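PDB 4ZCF: type III restriction-modification enzyme EcoP15I Mod subunit from Escherichia coli, which methylates an adenine on one strand of the DNA site 5'-CAGCAG-3' using S-adenosylmethionine, and is required with the Res subunit for restriction. Local coordinates for residues 75-85 with 507-516; 546-555 with 572-581. All coordinates share one frame; numbering follows the deposited sequence.

Contact 1: 75-85 with 507-516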
loop_
_atom_site.group_PDB
_atom_site.type_symbol
_atom_site.label_atom_id
_atom_site.label_comp_id
_atom_site.label_asym_id
_atom_site.label_seq_id
_atom_site.Cartn_x
_atom_site.Cartn_y
_atom_site.Cartn_z
ATOM N N LYS A 75 0.465 3.415 -28.248
ATOM C CA LYS A 75 0.912 3.779 -29.601
ATOM C C LYS A 75 1.125 2.481 -30.438
ATOM O O LYS A 75 1.642 2.549 -31.557
ATOM C CB LYS A 75 2.308 4.441 -29.455
ATOM C CG LYS A 75 2.402 5.946 -29.651
ATOM C CD LYS A 75 3.873 6.365 -29.534
ATOM C CE LYS A 75 4.127 7.815 -29.882
ATOM N NZ LYS A 75 5.535 8.220 -29.601
ATOM N N THR A 76 0.821 1.304 -29.855
ATOM C CA THR A 76 1.088 0.005 -30.461
ATOM C C THR A 76 -0.127 -0.919 -30.477
ATOM O O THR A 76 -1.199 -0.594 -29.960
ATOM C CB THR A 76 2.229 -0.693 -29.664
ATOM O OG1 THR A 76 1.895 -0.747 -28.273
ATOM C CG2 THR A 76 3.588 -0.046 -29.843
ATOM N N LEU A 77 0.064 -2.099 -31.078
ATOM C CA LEU A 77 -0.886 -3.197 -31.105
ATOM C C LEU A 77 -0.154 -4.434 -30.524
ATOM O O LEU A 77 1.065 -4.422 -30.350
ATOM C CB LEU A 77 -1.386 -3.497 -32.536
ATOM C CG LEU A 77 -1.943 -2.366 -33.418
ATOM C CD1 LEU A 77 -2.464 -2.934 -34.729
ATOM C CD2 LEU A 77 -3.090 -1.604 -32.732
ATOM N N LEU A 78 -0.897 -5.505 -30.287
ATOM C CA LEU A 78 -0.375 -6.763 -29.782
ATOM C C LEU A 78 -0.700 -7.903 -30.751
ATOM O O LEU A 78 -1.760 -7.919 -31.374
ATOM C CB LEU A 78 -0.938 -7.078 -28.378
ATOM C CG LEU A 78 -0.162 -8.142 -27.579
ATOM C CD1 LEU A 78 1.049 -7.542 -26.912
ATOM C CD2 LEU A 78 -1.047 -8.843 -26.598
ATOM N N ALA A 79 0.236 -8.840 -30.882
ATOM C CA ALA A 79 0.085 -10.021 -31.709
ATOM C C ALA A 79 0.818 -11.159 -31.051
ATOM O O ALA A 79 1.715 -10.929 -30.243
ATOM C CB ALA A 79 0.633 -9.778 -33.101
ATOM N N GLU A 80 0.423 -12.390 -31.415
ATOM C CA GLU A 80 0.958 -13.668 -30.955
ATOM C C GLU A 80 2.183 -14.059 -31.722
ATOM O O GLU A 80 2.346 -13.651 -32.868
ATOM C CB GLU A 80 -0.042 -14.775 -31.304
ATOM C CG GLU A 80 -1.328 -14.794 -30.531
ATOM C CD GLU A 80 -2.071 -16.088 -30.768
ATOM O OE1 GLU A 80 -1.784 -17.083 -30.063
ATOM O OE2 GLU A 80 -2.909 -16.118 -31.697
ATOM N N ASP A 81 2.982 -14.966 -31.139
ATOM C CA ASP A 81 4.054 -15.650 -31.852
ATOM C C ASP A 81 3.317 -16.922 -32.242
ATOM O O ASP A 81 3.212 -17.840 -31.418
ATOM C CB ASP A 81 5.270 -15.979 -30.964
ATOM C CG ASP A 81 6.437 -16.588 -31.729
ATOM O OD1 ASP A 81 6.196 -17.452 -32.597
ATOM O OD2 ASP A 81 7.583 -16.201 -31.459
ATOM N N LYS A 82 2.700 -16.918 -33.446
ATOM C CA LYS A 82 1.877 -18.027 -33.975
ATOM C C LYS A 82 2.598 -19.372 -33.972
ATOM O O LYS A 82 1.989 -20.357 -33.572
ATOM C CB LYS A 82 1.291 -17.707 -35.373
ATOM C CG LYS A 82 0.457 -16.417 -35.462
ATOM C CD LYS A 82 -0.974 -16.570 -34.941
ATOM C CE LYS A 82 -1.689 -15.236 -34.858
ATOM N NZ LYS A 82 -3.130 -15.393 -34.506
ATOM N N THR A 83 3.893 -19.408 -34.381
ATOM C CA THR A 83 4.716 -20.631 -34.409
ATOM C C THR A 83 4.778 -21.228 -32.982
ATOM O O THR A 83 4.277 -22.342 -32.764
ATOM C CB THR A 83 6.115 -20.367 -35.039
ATOM O OG1 THR A 83 5.985 -19.588 -36.229
ATOM C CG2 THR A 83 6.872 -21.656 -35.365
ATOM N N HIS A 84 5.312 -20.438 -32.014
ATOM C CA HIS A 84 5.412 -20.808 -30.604
ATOM C C HIS A 84 4.059 -21.258 -29.983
ATOM O O HIS A 84 3.994 -22.329 -29.385
ATOM C CB HIS A 84 6.076 -19.676 -29.768
ATOM C CG HIS A 84 6.397 -20.077 -28.348
ATOM N ND1 HIS A 84 7.667 -20.502 -27.982
ATOM C CD2 HIS A 84 5.589 -20.165 -27.268
ATOM C CE1 HIS A 84 7.587 -20.810 -26.705
ATOM N NE2 HIS A 84 6.358 -20.631 -26.237
ATOM N N ASN A 85 3.003 -20.455 -30.116
ATOM C CA ASN A 85 1.711 -20.763 -29.486
ATOM C C ASN A 85 0.986 -21.998 -29.990
ATOM O O ASN A 85 0.214 -22.591 -29.233
ATOM C CB ASN A 85 0.792 -19.540 -29.461
ATOM C CG ASN A 85 1.420 -18.313 -28.864
ATOM O OD1 ASN A 85 2.448 -18.372 -28.197
ATOM N ND2 ASN A 85 0.838 -17.163 -29.128
ATOM N N PHE A 507 3.972 -22.125 -22.250
ATOM C CA PHE A 507 3.597 -20.723 -22.115
ATOM C C PHE A 507 3.353 -20.143 -23.512
ATOM O O PHE A 507 3.980 -20.590 -24.478
ATOM C CB PHE A 507 4.714 -19.918 -21.384
ATOM C CG PHE A 507 6.048 -19.867 -22.101
ATOM C CD1 PHE A 507 6.903 -20.960 -22.094
ATOM C CD2 PHE A 507 6.443 -18.722 -22.793
ATOM C CE1 PHE A 507 8.107 -20.922 -22.787
ATOM C CE2 PHE A 507 7.659 -18.681 -23.471
ATOM C CZ PHE A 507 8.485 -19.779 -23.460
ATOM N N LYS A 508 2.481 -19.112 -23.606
ATOM C CA LYS A 508 2.201 -18.418 -24.854
ATOM C C LYS A 508 3.036 -17.148 -24.955
ATOM O O LYS A 508 3.316 -16.508 -23.941
ATOM C CB LYS A 508 0.703 -18.132 -25.001
ATOM C CG LYS A 508 -0.079 -19.321 -25.570
ATOM C CD LYS A 508 -1.591 -19.246 -25.370
ATOM C CE LYS A 508 -2.306 -18.085 -26.032
ATOM N NZ LYS A 508 -3.759 -18.068 -25.685
ATOM N N VAL A 509 3.493 -16.827 -26.180
ATOM C CA VAL A 509 4.290 -15.629 -26.489
ATOM C C VAL A 509 3.384 -14.608 -27.208
ATOM O O VAL A 509 2.542 -14.985 -28.021
ATOM C CB VAL A 509 5.621 -15.925 -27.259
ATOM C CG1 VAL A 509 6.389 -14.646 -27.596
ATOM C CG2 VAL A 509 6.516 -16.863 -26.464
ATOM N N TYR A 510 3.536 -13.335 -26.833
ATOM C CA TYR A 510 2.865 -12.161 -27.364
ATOM C C TYR A 510 3.910 -11.092 -27.497
ATOM O O TYR A 510 4.908 -11.131 -26.776
ATOM C CB TYR A 510 1.746 -11.698 -26.428
ATOM C CG TYR A 510 0.499 -12.523 -26.586
ATOM C CD1 TYR A 510 -0.452 -12.204 -27.543
ATOM C CD2 TYR A 510 0.309 -13.680 -25.840
ATOM C CE1 TYR A 510 -1.592 -12.986 -27.718
ATOM C CE2 TYR A 510 -0.818 -14.484 -26.021
ATOM C CZ TYR A 510 -1.751 -14.147 -26.978
ATOM O OH TYR A 510 -2.878 -14.915 -27.126
ATOM N N GLN A 511 3.727 -10.185 -28.454
ATOM C CA GLN A 511 4.668 -9.097 -28.728
ATOM C C GLN A 511 3.980 -7.813 -29.182
ATOM O O GLN A 511 2.904 -7.860 -29.779
ATOM C CB GLN A 511 5.715 -9.532 -29.768
ATOM C CG GLN A 511 5.126 -10.061 -31.080
ATOM C CD GLN A 511 6.172 -10.805 -31.844
ATOM O OE1 GLN A 511 7.088 -10.216 -32.432
ATOM N NE2 GLN A 511 6.100 -12.125 -31.788
ATOM N N LEU A 512 4.615 -6.670 -28.910
ATOM C CA LEU A 512 4.095 -5.383 -29.360
ATOM C C LEU A 512 4.346 -5.234 -30.868
ATOM O O LEU A 512 5.426 -5.602 -31.358
ATOM C CB LEU A 512 4.745 -4.206 -28.608
ATOM C CG LEU A 512 4.383 -3.977 -27.162
ATOM C CD1 LEU A 512 5.184 -2.836 -26.620
ATOM C CD2 LEU A 512 2.885 -3.740 -26.975
ATOM N N MET A 513 3.354 -4.679 -31.595
ATOM C CA MET A 513 3.445 -4.463 -33.062
ATOM C C MET A 513 3.250 -3.002 -33.390
ATOM O O MET A 513 2.442 -2.354 -32.709
ATOM C CB MET A 513 2.360 -5.262 -33.827
ATOM C CG MET A 513 2.418 -6.746 -33.604
ATOM S SD MET A 513 3.873 -7.562 -34.307
ATOM C CE MET A 513 3.358 -7.747 -35.999
ATOM N N PRO A 514 3.904 -2.488 -34.475
ATOM C CA PRO A 514 3.666 -1.083 -34.889
ATOM C C PRO A 514 2.206 -0.893 -35.283
ATOM O O PRO A 514 1.630 -1.840 -35.817
ATOM C CB PRO A 514 4.606 -0.892 -36.088
ATOM C CG PRO A 514 4.971 -2.245 -36.547
ATOM C CD PRO A 514 4.902 -3.144 -35.354
ATOM N N ASP A 515 1.579 0.258 -34.935
ATOM C CA ASP A 515 0.153 0.488 -35.243
ATOM C C ASP A 515 -0.075 0.866 -36.715
ATOM O O ASP A 515 -0.221 2.050 -37.021
ATOM C CB ASP A 515 -0.468 1.528 -34.278
ATOM C CG ASP A 515 -1.958 1.834 -34.452
ATOM O OD1 ASP A 515 -2.603 1.226 -35.346
ATOM O OD2 ASP A 515 -2.477 2.673 -33.696
ATOM N N PHE A 516 -0.154 -0.145 -37.608
ATOM C CA PHE A 516 -0.332 0.015 -39.065
ATOM C C PHE A 516 -1.592 0.803 -39.501
ATOM O O PHE A 516 -1.592 1.376 -40.587
ATOM C CB PHE A 516 -0.250 -1.350 -39.795
ATOM C CG PHE A 516 -1.407 -2.268 -39.488
ATOM C CD1 PHE A 516 -2.612 -2.151 -40.173
ATOM C CD2 PHE A 516 -1.307 -3.224 -38.489
ATOM C CE1 PHE A 516 -3.703 -2.956 -39.846
ATOM C CE2 PHE A 516 -2.399 -4.035 -38.166
ATOM C CZ PHE A 516 -3.591 -3.893 -38.847
#

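Contact 2: 546-555 with 572-581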
loop_
_atom_site.group_PDB
_atom_site.type_symbol
_atom_site.label_atom_id
_atom_site.label_comp_id
_atom_site.label_asym_id
_atom_site.label_seq_id
_atom_site.Cartn_x
_atom_site.Cartn_y
_atom_site.Cartn_z
ATOM N N LEU A 546 -7.437 -8.789 -34.628
ATOM C CA LEU A 546 -8.280 -9.724 -33.871
ATOM C C LEU A 546 -7.782 -9.871 -32.430
ATOM O O LEU A 546 -8.585 -9.775 -31.500
ATOM C CB LEU A 546 -8.282 -11.078 -34.596
ATOM C CG LEU A 546 -9.108 -12.216 -34.016
ATOM C CD1 LEU A 546 -10.608 -11.872 -33.931
ATOM C CD2 LEU A 546 -8.887 -13.478 -34.818
ATOM N N THR A 547 -6.458 -10.077 -32.261
ATOM C CA THR A 547 -5.719 -10.241 -31.004
ATOM C C THR A 547 -5.830 -8.969 -30.150
ATOM O O THR A 547 -6.152 -9.062 -28.970
ATOM C CB THR A 547 -4.244 -10.648 -31.330
ATOM O OG1 THR A 547 -4.254 -11.927 -31.980
ATOM C CG2 THR A 547 -3.338 -10.692 -30.086
ATOM N N THR A 548 -5.549 -7.800 -30.746
ATOM C CA THR A 548 -5.644 -6.498 -30.084
ATOM C C THR A 548 -7.109 -6.216 -29.681
ATOM O O THR A 548 -7.360 -5.862 -28.544
ATOM C CB THR A 548 -5.082 -5.398 -31.008
ATOM O OG1 THR A 548 -3.756 -5.746 -31.419
ATOM C CG2 THR A 548 -5.092 -4.025 -30.365
ATOM N N TRP A 549 -8.058 -6.390 -30.607
ATOM C CA TRP A 549 -9.475 -6.155 -30.379
ATOM C C TRP A 549 -10.019 -7.001 -29.260
ATOM O O TRP A 549 -10.762 -6.480 -28.450
ATOM C CB TRP A 549 -10.292 -6.381 -31.660
ATOM C CG TRP A 549 -10.174 -5.303 -32.699
ATOM C CD1 TRP A 549 -9.252 -4.295 -32.754
ATOM C CD2 TRP A 549 -10.984 -5.172 -33.869
ATOM N NE1 TRP A 549 -9.445 -3.539 -33.885
ATOM C CE2 TRP A 549 -10.481 -4.075 -34.607
ATOM C CE3 TRP A 549 -12.106 -5.868 -34.364
ATOM C CZ2 TRP A 549 -11.071 -3.652 -35.811
ATOM C CZ3 TRP A 549 -12.675 -5.461 -35.561
ATOM C CH2 TRP A 549 -12.173 -4.355 -36.261
ATOM N N CYS A 550 -9.657 -8.299 -29.199
ATOM C CA CYS A 550 -10.109 -9.203 -28.135
ATOM C C CYS A 550 -9.620 -8.747 -26.742
ATOM O O CYS A 550 -10.351 -8.899 -25.770
ATOM C CB CYS A 550 -9.679 -10.637 -28.432
ATOM S SG CYS A 550 -10.741 -11.510 -29.614
ATOM N N LEU A 551 -8.391 -8.204 -26.655
ATOM C CA LEU A 551 -7.764 -7.741 -25.410
ATOM C C LEU A 551 -8.398 -6.423 -24.986
ATOM O O LEU A 551 -8.913 -6.320 -23.864
ATOM C CB LEU A 551 -6.224 -7.606 -25.583
ATOM C CG LEU A 551 -5.367 -7.271 -24.332
ATOM C CD1 LEU A 551 -5.560 -8.270 -23.203
ATOM C CD2 LEU A 551 -3.907 -7.047 -24.706
ATOM N N TYR A 552 -8.432 -5.455 -25.927
ATOM C CA TYR A 552 -9.068 -4.151 -25.769
ATOM C C TYR A 552 -10.514 -4.317 -25.270
ATOM O O TYR A 552 -10.937 -3.581 -24.390
ATOM C CB TYR A 552 -9.026 -3.360 -27.103
ATOM C CG TYR A 552 -9.784 -2.050 -27.032
ATOM C CD1 TYR A 552 -9.185 -0.903 -26.520
ATOM C CD2 TYR A 552 -11.132 -1.982 -27.384
ATOM C CE1 TYR A 552 -9.901 0.285 -26.377
ATOM C CE2 TYR A 552 -11.859 -0.808 -27.228
ATOM C CZ TYR A 552 -11.232 0.333 -26.753
ATOM O OH TYR A 552 -11.926 1.511 -26.634
ATOM N N ASP A 553 -11.247 -5.304 -25.813
ATOM C CA ASP A 553 -12.630 -5.626 -25.465
ATOM C C ASP A 553 -12.800 -6.244 -24.080
ATOM O O ASP A 553 -13.933 -6.472 -23.667
ATOM C CB ASP A 553 -13.318 -6.473 -26.570
ATOM C CG ASP A 553 -13.791 -5.675 -27.785
ATOM O OD1 ASP A 553 -14.403 -4.603 -27.591
ATOM O OD2 ASP A 553 -13.615 -6.158 -28.918
ATOM N N GLY A 554 -11.686 -6.518 -23.392
ATOM C CA GLY A 554 -11.684 -7.033 -22.026
ATOM C C GLY A 554 -11.461 -8.510 -21.813
ATOM O O GLY A 554 -11.600 -8.988 -20.681
ATOM N N SER A 555 -11.131 -9.252 -22.878
ATOM C CA SER A 555 -10.907 -10.702 -22.769
ATOM C C SER A 555 -9.438 -11.005 -22.432
ATOM O O SER A 555 -8.541 -10.449 -23.069
ATOM C CB SER A 555 -11.339 -11.436 -24.045
ATOM O OG SER A 555 -12.382 -10.781 -24.753
ATOM N N HIS A 572 -15.111 -15.051 -35.793
ATOM C CA HIS A 572 -14.422 -15.460 -34.568
ATOM C C HIS A 572 -15.255 -15.096 -33.362
ATOM O O HIS A 572 -15.804 -14.005 -33.312
ATOM C CB HIS A 572 -13.023 -14.821 -34.468
ATOM C CG HIS A 572 -12.294 -14.758 -35.775
ATOM N ND1 HIS A 572 -11.514 -15.809 -36.218
ATOM C CD2 HIS A 572 -12.291 -13.784 -36.719
ATOM C CE1 HIS A 572 -11.052 -15.439 -37.400
ATOM N NE2 HIS A 572 -11.492 -14.231 -37.743
ATOM N N LEU A 573 -15.363 -16.019 -32.402
ATOM C CA LEU A 573 -16.107 -15.833 -31.159
ATOM C C LEU A 573 -15.119 -15.854 -29.997
ATOM O O LEU A 573 -14.244 -16.729 -29.952
ATOM C CB LEU A 573 -17.180 -16.938 -30.996
ATOM C CG LEU A 573 -18.214 -16.775 -29.852
ATOM C CD1 LEU A 573 -19.149 -15.586 -30.089
ATOM C CD2 LEU A 573 -19.026 -18.047 -29.641
ATOM N N CYS A 574 -15.243 -14.868 -29.080
ATOM C CA CYS A 574 -14.396 -14.731 -27.890
ATOM C C CYS A 574 -15.087 -13.986 -26.775
ATOM O O CYS A 574 -15.241 -12.768 -26.870
ATOM C CB CYS A 574 -13.049 -14.091 -28.213
ATOM S SG CYS A 574 -11.978 -13.859 -26.764
ATOM N N ASP A 575 -15.424 -14.703 -25.685
ATOM C CA ASP A 575 -16.067 -14.161 -24.488
ATOM C C ASP A 575 -17.339 -13.367 -24.832
ATOM O O ASP A 575 -17.404 -12.157 -24.594
ATOM C CB ASP A 575 -15.056 -13.352 -23.627
ATOM C CG ASP A 575 -15.425 -13.115 -22.163
ATOM O OD1 ASP A 575 -16.267 -13.878 -21.624
ATOM O OD2 ASP A 575 -14.827 -12.204 -21.538
ATOM N N GLY A 576 -18.315 -14.060 -25.430
ATOM C CA GLY A 576 -19.605 -13.494 -25.814
ATOM C C GLY A 576 -19.620 -12.526 -26.986
ATOM O O GLY A 576 -20.701 -12.182 -27.466
ATOM N N ARG A 577 -18.446 -12.047 -27.448
ATOM C CA ARG A 577 -18.395 -11.127 -28.582
ATOM C C ARG A 577 -17.979 -11.795 -29.897
ATOM O O ARG A 577 -17.067 -12.629 -29.902
ATOM C CB ARG A 577 -17.647 -9.802 -28.279
ATOM C CG ARG A 577 -16.519 -9.863 -27.262
ATOM C CD ARG A 577 -16.724 -8.929 -26.081
ATOM N NE ARG A 577 -15.602 -9.007 -25.137
ATOM C CZ ARG A 577 -15.682 -9.421 -23.872
ATOM N NH1 ARG A 577 -16.849 -9.801 -23.361
ATOM N NH2 ARG A 577 -14.599 -9.452 -23.108
ATOM N N LEU A 578 -18.686 -11.464 -31.005
ATOM C CA LEU A 578 -18.433 -12.027 -32.340
ATOM C C LEU A 578 -17.772 -11.023 -33.278
ATOM O O LEU A 578 -18.287 -9.934 -33.477
ATOM C CB LEU A 578 -19.720 -12.602 -32.948
ATOM C CG LEU A 578 -19.631 -13.172 -34.368
ATOM C CD1 LEU A 578 -19.133 -14.626 -34.372
ATOM C CD2 LEU A 578 -20.974 -13.081 -35.062
ATOM N N TYR A 579 -16.640 -11.411 -33.877
ATOM C CA TYR A 579 -15.860 -10.549 -34.769
ATOM C C TYR A 579 -16.030 -10.846 -36.253
ATOM O O TYR A 579 -15.847 -11.979 -36.695
ATOM C CB TYR A 579 -14.370 -10.562 -34.367
ATOM C CG TYR A 579 -14.152 -10.098 -32.948
ATOM C CD1 TYR A 579 -14.358 -10.961 -31.869
ATOM C CD2 TYR A 579 -13.799 -8.781 -32.672
ATOM C CE1 TYR A 579 -14.192 -10.527 -30.554
ATOM C CE2 TYR A 579 -13.639 -8.336 -31.361
ATOM C CZ TYR A 579 -13.842 -9.211 -30.308
ATOM O OH TYR A 579 -13.692 -8.774 -29.021
ATOM N N LEU A 580 -16.357 -9.813 -37.027
ATOM C CA LEU A 580 -16.480 -9.934 -38.477
ATOM C C LEU A 580 -15.498 -8.952 -39.099
ATOM O O LEU A 580 -15.822 -7.776 -39.280
ATOM C CB LEU A 580 -17.922 -9.729 -38.994
ATOM C CG LEU A 580 -19.082 -10.344 -38.232
ATOM C CD1 LEU A 580 -20.398 -9.839 -38.773
ATOM C CD2 LEU A 580 -19.044 -11.846 -38.254
ATOM N N ILE A 581 -14.268 -9.434 -39.360
ATOM C CA ILE A 581 -13.168 -8.654 -39.920
ATOM C C ILE A 581 -13.123 -8.755 -41.455
ATOM O O ILE A 581 -12.960 -7.739 -42.129
ATOM C CB ILE A 581 -11.785 -9.010 -39.271
ATOM C CG1 ILE A 581 -11.897 -9.288 -37.743
ATOM C CG2 ILE A 581 -10.705 -7.966 -39.631
ATOM C CD1 ILE A 581 -10.618 -9.209 -36.866
#

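Contact 1: 75-85 with 507-516
Asn85 and Val509 are joined by two bonds, the side-chain amide of one meeting the backbone of the other. OD1 of Asn85 accepts from Val509 N (2.7 Å), while ND2 of Asn85 donates in its own amide plane to Val509 O (3.0 Å), which also accepts from Asp81 N. The same ND2 reaches Glu80 OE1 at 2.8 Å, and Glu80 OE2 forms a salt bridge with Lys82. If an alanine stood here, Val509 N would probably lose its mate and the Glu80 carboxylate become freer to turn. Glu80 runs side by side with Tyr510, its CG 3.4 Å from CE1 of Tyr510. With CG of His84 anti to the backbone N (chi1 -171°), the imidazole lies against Val509, whose CG2 sits over one face, while a weak bond leads from His84 NE2 to Phe507 O in the ring plane. The Phe507 ring is oblique to that imidazole. Ala79 CB meets Met513 CG at 3.6 Å on the face shared with Leu77. Strand 76-80, paired antiparallel with 508-514, is an outermost strand of the methyltransferase sheet within this chain; strand 96-99 flanks 508-514 on its other side, helix 539-552 covers Leu77 and Ala79, and helix 487-500 packs on His84 and Phe507.

Contact 2: 546-555 with 572-581
Asp553 OD2 takes a hydrogen bond from Tyr579 OH at 2.6 Å, met on the anti side of the carboxylate, and is gripped a second time by Arg643 in a salt bridge. Lys607 pairs with the other oxygen, OD1, so two cationic side chains fix the rotation of this buried carboxylate and would probably keep it ionised. The aspartate and the tyrosine come from opposite directions, with OD2 at the edge of the phenol ring and the carboxylate turned 44° from its plane. At another edge of that ring, Trp549 CE3 lies 3.8 Å from Tyr579 CD2; the indole and the phenol slide past each other in opposite directions, edge to edge. Cys550 SG approaches the same ring obliquely, 3.7 Å from Tyr579 CE1, and is equally close to Cys574 CB. One turn back along the helix, Leu546 turns CG away from N (chi1 -179°) and sets CD2 over the centre of the His572 imidazole, 3.7 Å from the centroid. CB of Leu546 rests against Ile581 CD1. At the helix end, a Schellman motif places Gly554 at positive phi, and Ser555 OG doubles back on Cys550 O (2.9 Å), which also accepts from Ser555 N. Arg577 extends past this turn, with NH2 3.1 Å from Asp553 O but poorly angled, and its NH1 makes a salt bridge with Glu134 of the EcoP15I restriction endonuclease chain. Strands 569-574 and 577-580 form a beta hairpin with a two-residue loop, the type I' turn from Cys574 to Arg577, and helix 539-552 packs across one face of it, as in the helix-on-sheet layers of alpha/beta domains.

Contact 1 closes before contact 2 opens: strand 508-514 is the last strand of the methyltransferase sheet in chain order, and helix 539-552, the next regular element, packs on the C-terminal sheet. The centres lie about 15 Å apart and the two contacts touch directly. Thr548 OG1 of the helix probably bonds Leu78 N (3.1 Å) and also pairs with Leu78 O, while Thr547 CG2 packs on Tyr510. Helix 539-552 therefore lies between the two sheets, turning one side to the outermost strand 76-80 and another to the hairpin of 572-581. This joins the C-terminal domain to the methyltransferase core; the nearest atoms of contacts 1 and 2 lie about 36 and 33 Å from the bound nucleic acid.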